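Long-range contacts in alpha-fucosidase (Bifidobacterium bifidum, PDB 2EAB), which probably removes alpha-1,2-linked L-fucose from glycans, this chain being the catalytic domain of a longer family 95 glycoside hydrolase: residues 212-216 / 403-407; 338-343 / 366-370; 464-468 / 478-482; 580-584 / 636-642. All blocks are in the same frame, centred on the assembly; numbering follows the deposited sequence.

Contact 1: residues 212-216 / 403-407; sequences NTNYS and VTAGD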
loop_
_atom_site.group_PDB
_atom_site.type_symbol
_atom_site.label_atom_id
_atom_site.label_comp_id
_atom_site.label_asym_id
_atom_site.label_seq_id
_atom_site.Cartn_x
_atom_site.Cartn_y
_atom_site.Cartn_z
ATOM N N ASN A 212 3.785 23.772 10.060
ATOM C CA ASN A 212 3.825 24.232 8.686
ATOM C C ASN A 212 3.023 25.522 8.585
ATOM O O ASN A 212 1.913 25.609 9.104
ATOM C CB ASN A 212 3.253 23.156 7.766
ATOM C CG ASN A 212 3.447 23.470 6.307
ATOM O OD1 ASN A 212 2.947 24.482 5.807
ATOM N ND2 ASN A 212 4.161 22.596 5.598
ATOM N N THR A 213 3.592 26.522 7.923
ATOM C CA THR A 213 3.020 27.863 7.917
ATOM C C THR A 213 1.929 28.063 6.863
ATOM O O THR A 213 1.458 29.190 6.675
ATOM C CB THR A 213 4.129 28.920 7.717
ATOM O OG1 THR A 213 4.798 28.679 6.472
ATOM C CG2 THR A 213 5.154 28.847 8.846
ATOM N N ASN A 214 1.523 26.990 6.183
ATOM C CA ASN A 214 0.627 27.114 5.029
ATOM C C ASN A 214 -0.818 26.666 5.239
ATOM O O ASN A 214 -1.681 26.951 4.405
ATOM C CB ASN A 214 1.239 26.422 3.813
ATOM C CG ASN A 214 2.620 26.957 3.487
ATOM O OD1 ASN A 214 3.625 26.259 3.659
ATOM N ND2 ASN A 214 2.683 28.203 3.051
ATOM N N TYR A 215 -1.083 25.957 6.330
ATOM C CA TYR A 215 -2.454 25.645 6.696
ATOM C C TYR A 215 -3.002 26.643 7.704
ATOM O O TYR A 215 -2.259 27.178 8.531
ATOM C CB TYR A 215 -2.615 24.200 7.171
ATOM C CG TYR A 215 -1.806 23.716 8.360
ATOM C CD1 TYR A 215 -2.231 23.938 9.667
ATOM C CD2 TYR A 215 -0.667 22.929 8.169
ATOM C CE1 TYR A 215 -1.514 23.425 10.755
ATOM C CE2 TYR A 215 0.053 22.412 9.243
ATOM C CZ TYR A 215 -0.373 22.663 10.533
ATOM O OH TYR A 215 0.326 22.154 11.603
ATOM N N SER A 216 -4.305 26.905 7.629
ATOM C CA SER A 216 -4.913 27.854 8.559
ATOM C C SER A 216 -5.037 27.253 9.954
ATOM O O SER A 216 -5.157 26.030 10.121
ATOM C CB SER A 216 -6.265 28.365 8.054
ATOM O OG SER A 216 -7.245 27.342 8.055
ATOM N N VAL A 403 6.042 16.923 3.348
ATOM C CA VAL A 403 6.566 18.246 3.675
ATOM C C VAL A 403 5.587 19.360 3.291
ATOM O O VAL A 403 5.666 20.468 3.818
ATOM C CB VAL A 403 7.951 18.488 3.007
ATOM C CG1 VAL A 403 7.817 18.724 1.510
ATOM C CG2 VAL A 403 8.692 19.641 3.677
ATOM N N THR A 404 4.670 19.053 2.383
ATOM C CA THR A 404 3.714 20.030 1.870
ATOM C C THR A 404 2.454 20.067 2.729
ATOM O O THR A 404 2.066 19.055 3.325
ATOM C CB THR A 404 3.338 19.698 0.421
ATOM O OG1 THR A 404 2.898 18.337 0.354
ATOM C CG2 THR A 404 4.540 19.875 -0.503
ATOM N N ALA A 405 1.820 21.236 2.802
ATOM C CA ALA A 405 0.551 21.378 3.514
ATOM C C ALA A 405 -0.268 22.524 2.956
ATOM O O ALA A 405 0.275 23.533 2.507
ATOM C CB ALA A 405 0.784 21.586 5.009
ATOM N N GLY A 406 -1.584 22.354 2.994
ATOM C CA GLY A 406 -2.532 23.427 2.715
ATOM C C GLY A 406 -3.896 22.935 3.153
ATOM O O GLY A 406 -4.050 21.755 3.489
ATOM N N ASP A 407 -4.893 23.813 3.147
ATOM C CA ASP A 407 -6.202 23.454 3.701
ATOM C C ASP A 407 -7.024 22.525 2.817
ATOM O O ASP A 407 -7.702 21.629 3.322
ATOM C CB ASP A 407 -7.041 24.708 3.971
ATOM C CG ASP A 407 -6.712 25.382 5.286
ATOM O OD1 ASP A 407 -5.721 25.009 5.958
ATOM O OD2 ASP A 407 -7.457 26.329 5.630
HETATM O O HOH W 1 -6.580 24.137 8.528
#
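Asn-212 lays its amide against the methyl of Ala-405, with Asn-212 CG 3.5 Å from Ala-405 CB. It opens an Asx turn: Asn-212 OD1 accepts from Asn-214 N at 2.9 Å, the donor lying in the carbonyl plane. This turn belongs to the loop between strands 203-208 and 217-225 of the N-terminal beta domain, whereas 403-407 is a loop of the catalytic region, so the contact joins two domains. The other end of the same amide, Asn-212 ND2, comes near Val-403 O, but the angle is too poor for a hydrogen bond. At Asn-214 it is the CB that touches, Asn-214 CB standing 3.3 Å from Ala-405 O. Tyr-215 follows with CG between its backbone N and carbonyl carbon, the crowded position (chi1 58°), which brings the ring edge to Ala-405: Tyr-215 CD2 is 3.7 Å from Ala-405 CB, near the ring plane. Asn-212 O sits over one ring face, offset toward the rim, and the phenol hydroxyl bonds to Trp-139 O. Ser-216 ends the walk with a two-pronged grip on one carboxylate. Its backbone N donates to Asp-407 OD1 at 2.9 Å (159° at the hydrogen), from the syn side but 24° out of the carboxylate plane. An asparagine in place of Asp-407 would probably keep one prong only, leaving either the Ser-216 N-H or its hydroxyl without an acceptor. A water donates to both Ser-216 O and Asp-407 OD1, while Ser-216 OG donates to the syn lone pair of Asp-407 OD2 at 2.6 Å.

Contact 2: residues 338-343 / 366-370; sequences LGQSGH and AQKRE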
loop_
_atom_site.group_PDB
_atom_site.type_symbol
_atom_site.label_atom_id
_atom_site.label_comp_id
_atom_site.label_asym_id
_atom_site.label_seq_id
_atom_site.Cartn_x
_atom_site.Cartn_y
_atom_site.Cartn_z
ATOM N N LEU A 338 21.162 -12.332 -2.671
ATOM C CA LEU A 338 21.365 -12.446 -4.106
ATOM C C LEU A 338 22.821 -12.200 -4.491
ATOM O O LEU A 338 23.139 -12.072 -5.673
ATOM C CB LEU A 338 20.451 -11.470 -4.855
ATOM C CG LEU A 338 18.942 -11.613 -4.660
ATOM C CD1 LEU A 338 18.222 -10.572 -5.500
ATOM C CD2 LEU A 338 18.460 -13.023 -5.004
ATOM N N GLY A 339 23.694 -12.139 -3.488
ATOM C CA GLY A 339 25.117 -11.879 -3.711
ATOM C C GLY A 339 25.486 -10.415 -3.576
ATOM O O GLY A 339 26.531 -9.982 -4.078
ATOM N N GLN A 340 24.641 -9.656 -2.881
ATOM C CA GLN A 340 24.830 -8.214 -2.741
ATOM C C GLN A 340 26.026 -7.831 -1.882
ATOM O O GLN A 340 26.375 -8.530 -0.929
ATOM C CB GLN A 340 23.575 -7.557 -2.153
ATOM C CG GLN A 340 23.197 -8.024 -0.748
ATOM C CD GLN A 340 22.167 -9.141 -0.749
ATOM O OE1 GLN A 340 22.002 -9.850 -1.740
ATOM N NE2 GLN A 340 21.464 -9.295 0.368
ATOM N N SER A 341 26.617 -6.692 -2.228
ATOM C CA SER A 341 27.476 -5.947 -1.324
ATOM C C SER A 341 26.600 -5.203 -0.312
ATOM O O SER A 341 25.365 -5.233 -0.395
ATOM C CB SER A 341 28.353 -4.964 -2.108
ATOM O OG SER A 341 27.599 -4.216 -3.046
ATOM N N GLY A 342 27.244 -4.546 0.644
ATOM C CA GLY A 342 26.552 -3.764 1.662
ATOM C C GLY A 342 27.493 -2.721 2.224
ATOM O O GLY A 342 28.619 -2.577 1.741
ATOM N N HIS A 343 27.048 -2.005 3.253
ATOM C CA HIS A 343 27.823 -0.875 3.782
ATOM C C HIS A 343 29.151 -1.292 4.427
ATOM O O HIS A 343 30.049 -0.465 4.594
ATOM C CB HIS A 343 26.983 -0.032 4.752
ATOM C CG HIS A 343 26.895 -0.599 6.134
ATOM N ND1 HIS A 343 25.923 -1.503 6.508
ATOM C CD2 HIS A 343 27.653 -0.385 7.236
ATOM C CE1 HIS A 343 26.089 -1.822 7.780
ATOM N NE2 HIS A 343 27.132 -1.157 8.244
ATOM N N ALA A 366 27.631 -7.254 -7.829
ATOM C CA ALA A 366 27.379 -7.150 -6.389
ATOM C C ALA A 366 26.638 -5.857 -6.037
ATOM O O ALA A 366 25.740 -5.855 -5.188
ATOM C CB ALA A 366 28.683 -7.246 -5.611
ATOM N N GLN A 367 27.018 -4.765 -6.697
ATOM C CA GLN A 367 26.378 -3.465 -6.491
ATOM C C GLN A 367 24.949 -3.417 -7.024
ATOM O O GLN A 367 24.064 -2.840 -6.380
ATOM C CB GLN A 367 27.227 -2.352 -7.099
ATOM C CG GLN A 367 28.480 -2.056 -6.288
ATOM C CD GLN A 367 29.466 -1.156 -7.011
ATOM O OE1 GLN A 367 29.355 -0.929 -8.213
ATOM N NE2 GLN A 367 30.447 -0.647 -6.272
ATOM N N LYS A 368 24.715 -4.022 -8.185
ATOM C CA LYS A 368 23.348 -4.155 -8.699
ATOM C C LYS A 368 22.480 -4.930 -7.712
ATOM O O LYS A 368 21.357 -4.525 -7.411
ATOM C CB LYS A 368 23.315 -4.832 -10.072
ATOM C CG LYS A 368 23.829 -3.963 -11.216
ATOM C CD LYS A 368 23.529 -4.585 -12.571
ATOM C CE LYS A 368 22.051 -4.456 -12.941
ATOM N NZ LYS A 368 21.719 -5.215 -14.172
ATOM N N ARG A 369 23.003 -6.036 -7.194
ATOM C CA ARG A 369 22.270 -6.816 -6.203
ATOM C C ARG A 369 22.065 -6.031 -4.909
ATOM O O ARG A 369 21.029 -6.174 -4.260
ATOM C CB ARG A 369 22.954 -8.160 -5.937
ATOM C CG ARG A 369 23.143 -9.049 -7.176
ATOM C CD ARG A 369 21.844 -9.346 -7.941
ATOM N NE ARG A 369 22.145 -9.935 -9.249
ATOM C CZ ARG A 369 22.015 -9.317 -10.423
ATOM N NH1 ARG A 369 21.553 -8.075 -10.504
ATOM N NH2 ARG A 369 22.335 -9.956 -11.538
ATOM N N GLU A 370 23.033 -5.192 -4.543
ATOM C CA GLU A 370 22.859 -4.318 -3.380
ATOM C C GLU A 370 21.674 -3.368 -3.550
ATOM O O GLU A 370 20.824 -3.284 -2.665
ATOM C CB GLU A 370 24.132 -3.537 -3.038
ATOM C CG GLU A 370 23.939 -2.613 -1.828
ATOM C CD GLU A 370 25.197 -1.886 -1.386
ATOM O OE1 GLU A 370 26.282 -2.139 -1.954
ATOM O OE2 GLU A 370 25.093 -1.053 -0.462
HETATM O O HOH W 2 28.670 -1.274 -1.263
#
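Ser-341 and Glu-370 form the tight part of this contact. Ser-341 OG donates to Glu-370 OE1 at 2.7 Å, approaching on the anti side and 22° out of the carboxylate plane. The glutamate reaches that far because its CG is anti to the backbone N (chi1 179°) and the chain beyond is extended, running alongside the Ser-341 carbonyl with Glu-370 CG 3.3 Å from Ser-341 O. One residue back, Gln-340 CB presses on the helix backbone, 3.4 Å from Glu-370 N. Exchanging Glu-370 for an alanine would probably open a gap beneath the Ser-341 carbonyl and leave the serine hydroxyl without its acceptor. The loop that leaves strand 335-337 is thereby laid across the first turn or so of helix 365-386. Its backbone shares a helical carbonyl: Ser-341 N donates to Ala-366 O at 3.2 Å and 167°, from above the carbonyl plane, while Glu-370 N, the ordinary helical donor, reaches that oxygen from the opposite face. Toward Gly-339, which is exposed, the fit is looser, as Gly-339 O comes no nearer to Ala-366 than 3.8 Å, at its CA. Leu-338 O and CB lie against the aliphatic part of Arg-369, with Arg-369 CG 3.4 Å from Leu-338 O, while the guanidinium turns to a salt bridge with Glu-372. Beyond Ser-341 the loop draws away from the helix, and a water lies 2.6 Å from Glu-370 OE1 and 3.3 Å from Gly-342 O; with more acceptors around it than protons, which of them it serves stays open.

Contact 3: residues 464-468 / 478-482; sequences GAETT and GEGYM
Glu-479 sets its CG over one face of the Glu-466 peptide, near the oxygen, with Glu-479 CG 3.3 Å from Glu-466 O and well off the carbonyl plane; no aromatic ring takes part between these two segments. A second flat group, the peptide ending in Glu-479 N, turns its N-H edge to the threonine: Glu-479 N donates to Thr-467 OG1 at 2.9 Å, and an angle of 168° at the hydrogen makes the bond almost straight. With OG1 beside its own backbone N (chi1 -61°), Thr-467 leaves its methyl to meet Gly-478, Thr-467 CG2 lying 3.8 Å from Gly-478 CA. The hydroxyl in turn donates to a water 2.7 Å from Thr-467 OG1, and that water donates to Ala-465 O and to Gly-480 O, each at 2.8 Å. One water therefore ties together three points of the two segments. Gly-478 suits its place: a CB there would come 3.0 Å from Thr-467 OG1, a clash in the present backbone. Ala-465 CB and Glu-479 CB touch at 4.1 Å, and helix 525-546 covers the alanine with Phe-541 and Tyr-545; the latter also bonds Glu-479 OE1. Thr-467 and Glu-479 thus pinch the neck of an excursion without regular structure, consistent with an omega loop, following helix 452-463 and packed against helix 525-546 of the catalytic domain's (alpha/alpha)6 barrel.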
loop_
_atom_site.group_PDB
_atom_site.type_symbol
_atom_site.label_atom_id
_atom_site.label_comp_id
_atom_site.label_asym_id
_atom_site.label_seq_id
_atom_site.Cartn_x
_atom_site.Cartn_y
_atom_site.Cartn_z
ATOM N N GLY A 464 -29.517 3.766 -4.857
ATOM C CA GLY A 464 -30.837 3.474 -4.305
ATOM C C GLY A 464 -30.844 2.355 -3.282
ATOM O O GLY A 464 -31.890 1.748 -3.033
ATOM N N ALA A 465 -29.683 2.088 -2.689
ATOM C CA ALA A 465 -29.548 1.035 -1.689
ATOM C C ALA A 465 -29.583 1.667 -0.303
ATOM O O ALA A 465 -28.561 2.155 0.190
ATOM C CB ALA A 465 -28.255 0.257 -1.901
ATOM N N GLU A 466 -30.769 1.680 0.307
ATOM C CA GLU A 466 -30.942 2.295 1.619
ATOM C C GLU A 466 -30.946 1.256 2.728
ATOM O O GLU A 466 -31.785 0.355 2.741
ATOM C CB GLU A 466 -32.223 3.145 1.701
ATOM C CG GLU A 466 -32.470 3.665 3.131
ATOM C CD GLU A 466 -33.473 4.798 3.233
ATOM O OE1 GLU A 466 -34.299 4.968 2.314
ATOM O OE2 GLU A 466 -33.435 5.516 4.257
ATOM N N THR A 467 -29.999 1.393 3.648
ATOM C CA THR A 467 -29.991 0.601 4.868
ATOM C C THR A 467 -30.848 1.297 5.920
ATOM O O THR A 467 -30.611 2.460 6.253
ATOM C CB THR A 467 -28.558 0.418 5.405
ATOM O OG1 THR A 467 -27.771 -0.276 4.430
ATOM C CG2 THR A 467 -28.553 -0.384 6.709
ATOM N N THR A 468 -31.857 0.587 6.420
ATOM C CA THR A 468 -32.673 1.076 7.527
ATOM C C THR A 468 -31.904 0.879 8.831
ATOM O O THR A 468 -31.144 -0.085 8.968
ATOM C CB THR A 468 -34.028 0.349 7.591
ATOM O OG1 THR A 468 -33.809 -1.056 7.740
ATOM C CG2 THR A 468 -34.816 0.588 6.318
ATOM N N GLY A 478 -26.409 -4.728 6.113
ATOM C CA GLY A 478 -26.949 -3.575 5.398
ATOM C C GLY A 478 -27.154 -3.857 3.922
ATOM O O GLY A 478 -26.872 -4.956 3.440
ATOM N N GLU A 479 -27.652 -2.853 3.206
ATOM C CA GLU A 479 -27.954 -2.994 1.783
ATOM C C GLU A 479 -26.755 -2.752 0.872
ATOM O O GLU A 479 -26.818 -3.028 -0.326
ATOM C CB GLU A 479 -29.115 -2.084 1.389
ATOM C CG GLU A 479 -30.439 -2.529 1.971
ATOM C CD GLU A 479 -30.792 -3.943 1.550
ATOM O OE1 GLU A 479 -30.896 -4.200 0.330
ATOM O OE2 GLU A 479 -30.948 -4.804 2.442
ATOM N N GLY A 480 -25.664 -2.249 1.441
ATOM C CA GLY A 480 -24.472 -1.987 0.657
ATOM C C GLY A 480 -23.798 -0.682 1.000
ATOM O O GLY A 480 -24.427 0.266 1.469
ATOM N N TYR A 481 -22.496 -0.646 0.751
ATOM C CA TYR A 481 -21.692 0.548 0.942
ATOM C C TYR A 481 -20.899 0.795 -0.337
ATOM O O TYR A 481 -20.347 -0.131 -0.934
ATOM C CB TYR A 481 -20.792 0.434 2.190
ATOM C CG TYR A 481 -19.941 -0.817 2.240
ATOM C CD1 TYR A 481 -18.586 -0.765 1.943
ATOM C CD2 TYR A 481 -20.497 -2.054 2.578
ATOM C CE1 TYR A 481 -17.803 -1.910 1.977
ATOM C CE2 TYR A 481 -19.729 -3.207 2.610
ATOM C CZ TYR A 481 -18.382 -3.128 2.305
ATOM O OH TYR A 481 -17.604 -4.262 2.332
ATOM N N MET A 482 -20.888 2.052 -0.760
ATOM C CA MET A 482 -20.270 2.452 -2.005
ATOM C C MET A 482 -19.211 3.508 -1.712
ATOM O O MET A 482 -19.435 4.416 -0.915
ATOM C CB MET A 482 -21.341 3.013 -2.945
ATOM C CG MET A 482 -20.820 3.432 -4.306
ATOM S SD MET A 482 -22.083 4.270 -5.280
ATOM C CE MET A 482 -22.379 3.098 -6.611
HETATM O O HOH W 3 -27.030 0.952 2.185
#

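Contact 4: residues 580-584 / 636-642; sequences SSLVW and KSLLKPI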
loop_
_atom_site.group_PDB
_atom_site.type_symbol
_atom_site.label_atom_id
_atom_site.label_comp_id
_atom_site.label_asym_id
_atom_site.label_seq_id
_atom_site.Cartn_x
_atom_site.Cartn_y
_atom_site.Cartn_z
ATOM N N SER A 580 -15.800 -6.082 -14.354
ATOM C CA SER A 580 -16.246 -7.471 -14.274
ATOM C C SER A 580 -15.207 -8.380 -13.640
ATOM O O SER A 580 -15.567 -9.287 -12.889
ATOM C CB SER A 580 -16.680 -8.004 -15.636
ATOM O OG SER A 580 -17.867 -7.350 -16.040
ATOM N N SER A 581 -13.929 -8.132 -13.915
ATOM C CA SER A 581 -12.868 -8.925 -13.293
ATOM C C SER A 581 -12.861 -8.726 -11.786
ATOM O O SER A 581 -12.686 -9.685 -11.024
ATOM C CB SER A 581 -11.499 -8.573 -13.873
ATOM O OG SER A 581 -11.428 -8.939 -15.240
ATOM N N LEU A 582 -13.062 -7.481 -11.364
ATOM C CA LEU A 582 -13.090 -7.162 -9.942
ATOM C C LEU A 582 -14.315 -7.752 -9.247
ATOM O O LEU A 582 -14.208 -8.298 -8.144
ATOM C CB LEU A 582 -13.027 -5.652 -9.720
ATOM C CG LEU A 582 -11.668 -5.019 -10.021
ATOM C CD1 LEU A 582 -11.759 -3.514 -9.896
ATOM C CD2 LEU A 582 -10.572 -5.570 -9.117
ATOM N N VAL A 583 -15.482 -7.646 -9.873
ATOM C CA VAL A 583 -16.696 -8.181 -9.252
ATOM C C VAL A 583 -16.651 -9.710 -9.209
ATOM O O VAL A 583 -17.044 -10.318 -8.208
ATOM C CB VAL A 583 -17.979 -7.627 -9.915
ATOM C CG1 VAL A 583 -19.232 -8.313 -9.362
ATOM C CG2 VAL A 583 -18.063 -6.124 -9.679
ATOM N N TRP A 584 -16.142 -10.315 -10.280
ATOM C CA TRP A 584 -15.934 -11.760 -10.316
ATOM C C TRP A 584 -15.045 -12.198 -9.153
ATOM O O TRP A 584 -15.370 -13.163 -8.449
ATOM C CB TRP A 584 -15.332 -12.167 -11.658
ATOM C CG TRP A 584 -15.138 -13.643 -11.842
ATOM C CD1 TRP A 584 -16.012 -14.524 -12.412
ATOM C CD2 TRP A 584 -13.984 -14.406 -11.472
ATOM N NE1 TRP A 584 -15.473 -15.788 -12.416
ATOM C CE2 TRP A 584 -14.228 -15.745 -11.850
ATOM C CE3 TRP A 584 -12.761 -14.086 -10.869
ATOM C CZ2 TRP A 584 -13.296 -16.767 -11.631
ATOM C CZ3 TRP A 584 -11.837 -15.104 -10.650
ATOM C CH2 TRP A 584 -12.108 -16.427 -11.040
ATOM N N LYS A 636 -21.702 -14.959 -10.310
ATOM C CA LYS A 636 -20.302 -15.117 -10.700
ATOM C C LYS A 636 -20.179 -15.812 -12.059
ATOM O O LYS A 636 -19.370 -15.413 -12.901
ATOM C CB LYS A 636 -19.557 -15.908 -9.624
ATOM C CG LYS A 636 -18.104 -16.209 -9.931
ATOM C CD LYS A 636 -17.436 -16.863 -8.738
ATOM C CE LYS A 636 -16.097 -17.462 -9.109
ATOM N NZ LYS A 636 -16.246 -18.713 -9.895
ATOM N N SER A 637 -21.001 -16.842 -12.270
ATOM C CA SER A 637 -20.959 -17.638 -13.499
ATOM C C SER A 637 -21.439 -16.873 -14.732
ATOM O O SER A 637 -21.166 -17.285 -15.860
ATOM C CB SER A 637 -21.787 -18.921 -13.337
ATOM O OG SER A 637 -23.177 -18.665 -13.455
ATOM N N LEU A 638 -22.161 -15.776 -14.518
ATOM C CA LEU A 638 -22.767 -15.026 -15.616
ATOM C C LEU A 638 -21.945 -13.841 -16.097
ATOM O O LEU A 638 -22.278 -13.227 -17.113
ATOM C CB LEU A 638 -24.170 -14.561 -15.234
ATOM C CG LEU A 638 -25.219 -15.655 -15.036
ATOM C CD1 LEU A 638 -26.466 -15.054 -14.415
ATOM C CD2 LEU A 638 -25.549 -16.367 -16.345
ATOM N N LEU A 639 -20.876 -13.511 -15.375
ATOM C CA LEU A 639 -20.063 -12.349 -15.727
ATOM C C LEU A 639 -19.224 -12.584 -16.977
ATOM O O LEU A 639 -19.053 -11.671 -17.794
ATOM C CB LEU A 639 -19.183 -11.925 -14.550
ATOM C CG LEU A 639 -19.931 -11.337 -13.348
ATOM C CD1 LEU A 639 -19.026 -11.304 -12.133
ATOM C CD2 LEU A 639 -20.473 -9.940 -13.647
ATOM N N LYS A 640 -18.709 -13.805 -17.123
ATOM C CA LYS A 640 -17.830 -14.154 -18.248
ATOM C C LYS A 640 -16.824 -13.028 -18.510
ATOM O O LYS A 640 -16.772 -12.460 -19.607
ATOM C CB LYS A 640 -18.656 -14.471 -19.499
ATOM C CG LYS A 640 -19.464 -15.763 -19.389
ATOM C CD LYS A 640 -20.420 -15.962 -20.562
ATOM C CE LYS A 640 -19.737 -15.902 -21.920
ATOM N NZ LYS A 640 -20.748 -15.725 -23.010
ATOM N N PRO A 641 -16.013 -12.695 -17.490
ATOM C CA PRO A 641 -15.218 -11.470 -17.565
ATOM C C PRO A 641 -14.136 -11.444 -18.645
ATOM O O PRO A 641 -13.809 -10.362 -19.154
ATOM C CB PRO A 641 -14.585 -11.378 -16.173
ATOM C CG PRO A 641 -14.576 -12.782 -15.667
ATOM C CD PRO A 641 -15.806 -13.408 -16.213
ATOM N N ILE A 642 -13.588 -12.610 -18.979
ATOM C CA ILE A 642 -12.487 -12.680 -19.938
ATOM C C ILE A 642 -12.935 -13.165 -21.305
ATOM O O ILE A 642 -13.546 -14.231 -21.430
ATOM C CB ILE A 642 -11.333 -13.596 -19.446
ATOM C CG1 ILE A 642 -10.793 -13.130 -18.089
ATOM C CG2 ILE A 642 -10.215 -13.689 -20.497
ATOM C CD1 ILE A 642 -10.275 -11.687 -18.049
HETATM O O HOH W 4 -19.360 -9.016 -17.331
HETATM O O HOH W 5 -17.195 -18.533 -12.894
#
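Trp-584 gives the largest share of the buried surface, held between Lys-636 and Pro-641 on opposite faces of its indole. The CH-pi part comes from Pro-641, whose CG is 4.2 Å from the centroid of the five-membered ring of Trp-584 and 25° off its normal. On the other face lies the lysine's aliphatic chain, Lys-636 CE being 3.5 Å above the plane of the Trp-584 ring and offset toward its rim. Apolar contacts continue at the helix surface, where Leu-639 CD1 touches Trp-584 CB at 3.8 Å and Val-583 CG1 at 4.1 Å, the valine and leucine side chains meeting at about a right angle. No hydrogen bond passes directly between the segments; waters do that work. One accepts from Ser-580 OG at 2.6 Å and donates to Leu-639 O at 2.7 Å, and another lies between Trp-584 NE1 and Lys-636 NZ. The Trp-584 side chain also comes within about 3 Å of that of Asp-690, a calcium ligand seen in a crystal structure of this protein, although no ion is bound to it in this chain. Helix 577-596 thus packs on the end of helix 632-639, with strand 558-565 touching Val-583 through Thr-560 and helix 507-520 lying against Leu-582.

How the contacts relate
Contacts 3 and 4 are buried and lie on the same side of the chain's centre, about 22 Å apart between centres, whereas contacts 1 and 2 are only partly buried. Contact 2 is nested along the chain inside the loop closed by contact 1, yet their centres are about 40 Å apart. Contact 1 alone joins the N-terminal beta region to the catalytic region; the other three stay within the latter. Their chemistry differs, and burial alone does not set it: both partly buried contacts use a carboxylate gripped by a serine, contact 3 relies on one hydroxyl and a shared water, and contact 4, the only helix-to-helix meeting, is aromatic and aliphatic with water-mediated polar links.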